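Protein Amuc_1100 (PDB 6KNY) is of unknown molecular function but is probably anchored in a membrane of Akkermansia muciniphila by a transmembrane helix. Local coordinates at residues A[78-83]-A[123-128]. Numbering follows the deposited sequence.
Sequences KTFRDS and ELKAIN
Phe80 lies flat against the side-chain amide of Asn128, a clear example of one aromatic ring filling the space between two adjacent helices. Ring and amide planes are only 5° apart; ND2 of Asn128 sits over the ring centre, 3.6 Å above the plane, while CG of the amide comes within 3.5 Å of Phe80 CG. A chi1 of -178°, with CG anti to the backbone N, carries the Asn128 amide out to the ring, and the turn about chi2 sets it flat. The apolar part is made by Leu124, whose CD1 meets the ring edge in plane, 3.7 Å from Phe80 CD2; Phe73 and Leu77 also touch this leucine. Segments 78-83 and 123-128, on helices 70-91 and 117-134, run nearly parallel (9°), their axes 11.2 Å apart at closest approach; elsewhere on helix 117-134, Ala126 and Ile127 pack on strands 265-276 and 170-181 of the mixed β-sheet. Replacing Phe80 by an alanine would probably open a gap between the helices and leave the Asn128 amide without its stacking partner. Polar links run around the ring. One water donates to both Phe80 O and Asn128 OD1, at 2.7 Å each, tying the amide oxygen to the neighbouring backbone. Lys125, bent along its chain, brings NZ to 3.5 Å from Phe80 CZ near the ring plane, where its charge is paired with Glu76 in a salt bridge.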
ATOM      1  N   LYS A  78      -5.425  -4.297  12.503  1.00 37.01           N
ATOM      2  CA  LYS A  78      -6.833  -4.196  12.870  1.00 36.80           C
ATOM      3  C   LYS A  78      -7.262  -2.741  13.002  1.00 37.13           C
ATOM      4  O   LYS A  78      -8.327  -2.351  12.526  1.00 39.47           O
ATOM      5  CB  LYS A  78      -7.100  -4.945  14.178  1.00 39.32           C
ATOM      6  CG  LYS A  78      -7.632  -6.356  13.987  1.00 40.27           C
ATOM      7  CD  LYS A  78      -7.135  -7.285  15.082  1.00 44.24           C
ATOM      8  CE  LYS A  78      -7.231  -8.741  14.656  1.00 46.71           C
ATOM      9  NZ  LYS A  78      -8.494  -9.375  15.125  1.00 55.37           N
ATOM     10  N   THR A  79      -6.424  -1.944  13.654  1.00 33.62           N
ATOM     11  CA  THR A  79      -6.714  -0.523  13.852  1.00 37.13           C
ATOM     12  C   THR A  79      -6.823   0.197  12.516  1.00 35.49           C
ATOM     13  O   THR A  79      -7.775   0.949  12.272  1.00 31.20           O
ATOM     14  CB  THR A  79      -5.627   0.126  14.708  1.00 37.20           C
ATOM     15  OG1 THR A  79      -5.577  -0.512  15.991  1.00 37.23           O
ATOM     16  CG2 THR A  79      -5.882   1.629  14.869  1.00 34.21           C
ATOM     17  N   PHE A  80      -5.842  -0.020  11.636  1.00 38.04           N
ATOM     18  CA  PHE A  80      -5.866   0.598  10.312  1.00 34.50           C
ATOM     19  C   PHE A  80      -7.107   0.180   9.543  1.00 37.07           C
ATOM     20  O   PHE A  80      -7.745   1.001   8.874  1.00 37.65           O
ATOM     21  CB  PHE A  80      -4.606   0.217   9.530  1.00 38.16           C
ATOM     22  CG  PHE A  80      -3.365   0.973   9.954  1.00 37.57           C
ATOM     23  CD1 PHE A  80      -3.464   2.090  10.774  1.00 36.54           C
ATOM     24  CD2 PHE A  80      -2.107   0.573   9.520  1.00 36.87           C
ATOM     25  CE1 PHE A  80      -2.327   2.789  11.162  1.00 36.31           C
ATOM     26  CE2 PHE A  80      -0.960   1.280   9.903  1.00 39.64           C
ATOM     27  CZ  PHE A  80      -1.074   2.382  10.720  1.00 37.92           C
ATOM     28  N   ARG A  81      -7.466  -1.100   9.632  1.00 31.58           N
ATOM     29  CA  ARG A  81      -8.629  -1.599   8.902  1.00 32.96           C
ATOM     30  C   ARG A  81      -9.903  -0.925   9.392  1.00 34.27           C
ATOM     31  O   ARG A  81     -10.725  -0.456   8.593  1.00 30.83           O
ATOM     32  CB  ARG A  81      -8.735  -3.121   9.041  1.00 29.74           C
ATOM     33  CG  ARG A  81     -10.100  -3.676   8.601  1.00 29.99           C
ATOM     34  CD  ARG A  81     -10.048  -5.155   8.310  1.00 31.77           C
ATOM     35  NE  ARG A  81     -11.349  -5.676   7.896  1.00 40.52           N
ATOM     36  CZ  ARG A  81     -12.339  -5.980   8.733  1.00 40.92           C
ATOM     37  NH1 ARG A  81     -12.180  -5.813  10.037  1.00 38.83           N
ATOM     38  NH2 ARG A  81     -13.491  -6.448   8.260  1.00 39.33           N
ATOM     39  N   ASP A  82     -10.068  -0.844  10.709  0.54 36.46           N
ATOM     40  CA  ASP A  82     -11.276  -0.251  11.268  0.54 35.07           C
ATOM     41  C   ASP A  82     -11.376   1.231  10.929  0.54 34.28           C
ATOM     42  O   ASP A  82     -12.466   1.736  10.643  0.54 34.22           O
ATOM     43  CB  ASP A  82     -11.299  -0.498  12.772  0.54 37.66           C
ATOM     44  CG  ASP A  82     -11.508  -1.962  13.108  0.54 37.61           C
ATOM     45  OD1 ASP A  82     -11.169  -2.827  12.277  0.54 40.44           O
ATOM     46  OD2 ASP A  82     -12.061  -2.248  14.179  0.54 43.13           O
ATOM     47  N   SER A  83     -10.243   1.935  10.896  1.00 34.73           N
ATOM     48  CA  SER A  83     -10.261   3.341  10.493  1.00 33.90           C
ATOM     49  C   SER A  83     -10.605   3.488   9.016  1.00 34.39           C
ATOM     50  O   SER A  83     -11.377   4.376   8.635  1.00 35.48           O
ATOM     51  CB  SER A  83      -8.919   4.004  10.791  1.00 36.53           C
ATOM     52  OG  SER A  83      -8.872   4.395  12.143  1.00 47.18           O
ATOM     53  N   GLU A 123       5.668  -2.341   5.346  1.00 24.38           N
ATOM     54  CA  GLU A 123       4.772  -2.517   4.202  1.00 25.30           C
ATOM     55  C   GLU A 123       3.349  -2.109   4.546  1.00 24.13           C
ATOM     56  O   GLU A 123       2.668  -1.447   3.754  1.00 23.62           O
ATOM     57  CB  GLU A 123       4.811  -3.965   3.712  1.00 24.86           C
ATOM     58  CG  GLU A 123       4.155  -4.115   2.362  1.00 27.57           C
ATOM     59  CD  GLU A 123       4.268  -5.507   1.792  1.00 28.48           C
ATOM     60  OE1 GLU A 123       4.379  -6.476   2.575  1.00 24.74           O
ATOM     61  OE2 GLU A 123       4.217  -5.628   0.551  1.00 29.97           O
ATOM     62  N   LEU A 124       2.885  -2.485   5.738  1.00 27.44           N
ATOM     63  CA  LEU A 124       1.553  -2.086   6.178  1.00 24.77           C
ATOM     64  C   LEU A 124       1.433  -0.570   6.304  1.00 26.32           C
ATOM     65  O   LEU A 124       0.422   0.012   5.899  1.00 24.64           O
ATOM     66  CB  LEU A 124       1.236  -2.774   7.506  1.00 29.14           C
ATOM     67  CG  LEU A 124      -0.019  -2.316   8.265  1.00 32.44           C
ATOM     68  CD1 LEU A 124      -1.267  -2.331   7.369  1.00 34.41           C
ATOM     69  CD2 LEU A 124      -0.227  -3.157   9.539  1.00 33.27           C
ATOM     70  N   LYS A 125       2.448   0.092   6.871  1.00 29.04           N
ATOM     71  CA  LYS A 125       2.352   1.547   7.016  1.00 31.47           C
ATOM     72  C   LYS A 125       2.321   2.236   5.659  1.00 29.42           C
ATOM     73  O   LYS A 125       1.568   3.199   5.468  1.00 25.68           O
ATOM     74  CB  LYS A 125       3.511   2.097   7.865  1.00 35.12           C
ATOM     75  CG  LYS A 125       3.335   1.826   9.360  1.00 40.52           C
ATOM     76  CD  LYS A 125       2.976   3.087  10.203  1.00 50.56           C
ATOM     77  CE  LYS A 125       3.060   2.886  11.732  1.00 60.13           C
ATOM     78  NZ  LYS A 125       1.835   3.270  12.514  1.00 60.34           N
ATOM     79  N   ALA A 126       3.108   1.743   4.693  1.00 28.02           N
ATOM     80  CA  ALA A 126       3.119   2.345   3.360  1.00 28.71           C
ATOM     81  C   ALA A 126       1.792   2.122   2.632  1.00 24.75           C
ATOM     82  O   ALA A 126       1.236   3.055   2.026  1.00 21.89           O
ATOM     83  CB  ALA A 126       4.284   1.778   2.539  1.00 33.29           C
ATOM     84  N   ILE A 127       1.278   0.891   2.669  1.00 23.89           N
ATOM     85  CA  ILE A 127       0.011   0.593   2.000  1.00 26.46           C
ATOM     86  C   ILE A 127      -1.128   1.358   2.667  1.00 27.26           C
ATOM     87  O   ILE A 127      -1.968   1.974   1.992  1.00 23.75           O
ATOM     88  CB  ILE A 127      -0.256  -0.930   1.985  1.00 25.44           C
ATOM     89  CG1 ILE A 127       0.792  -1.654   1.133  1.00 28.38           C
ATOM     90  CG2 ILE A 127      -1.701  -1.226   1.469  1.00 23.60           C
ATOM     91  CD1 ILE A 127       0.712  -3.202   1.184  1.00 28.68           C
ATOM     92  N   ASN A 128      -1.149   1.364   4.004  1.00 27.10           N
ATOM     93  CA  ASN A 128      -2.146   2.151   4.731  1.00 28.76           C
ATOM     94  C   ASN A 128      -2.150   3.607   4.290  1.00 29.30           C
ATOM     95  O   ASN A 128      -3.212   4.205   4.100  1.00 30.01           O
ATOM     96  CB  ASN A 128      -1.915   2.095   6.241  1.00 30.36           C
ATOM     97  CG  ASN A 128      -2.984   2.875   7.002  1.00 27.92           C
ATOM     98  OD1 ASN A 128      -4.164   2.521   6.965  1.00 30.10           O
ATOM     99  ND2 ASN A 128      -2.589   3.973   7.615  1.00 23.72           N
TER
HETATM  100  O   HOH W   1      -6.515   3.264   8.049  1.00 33.11           O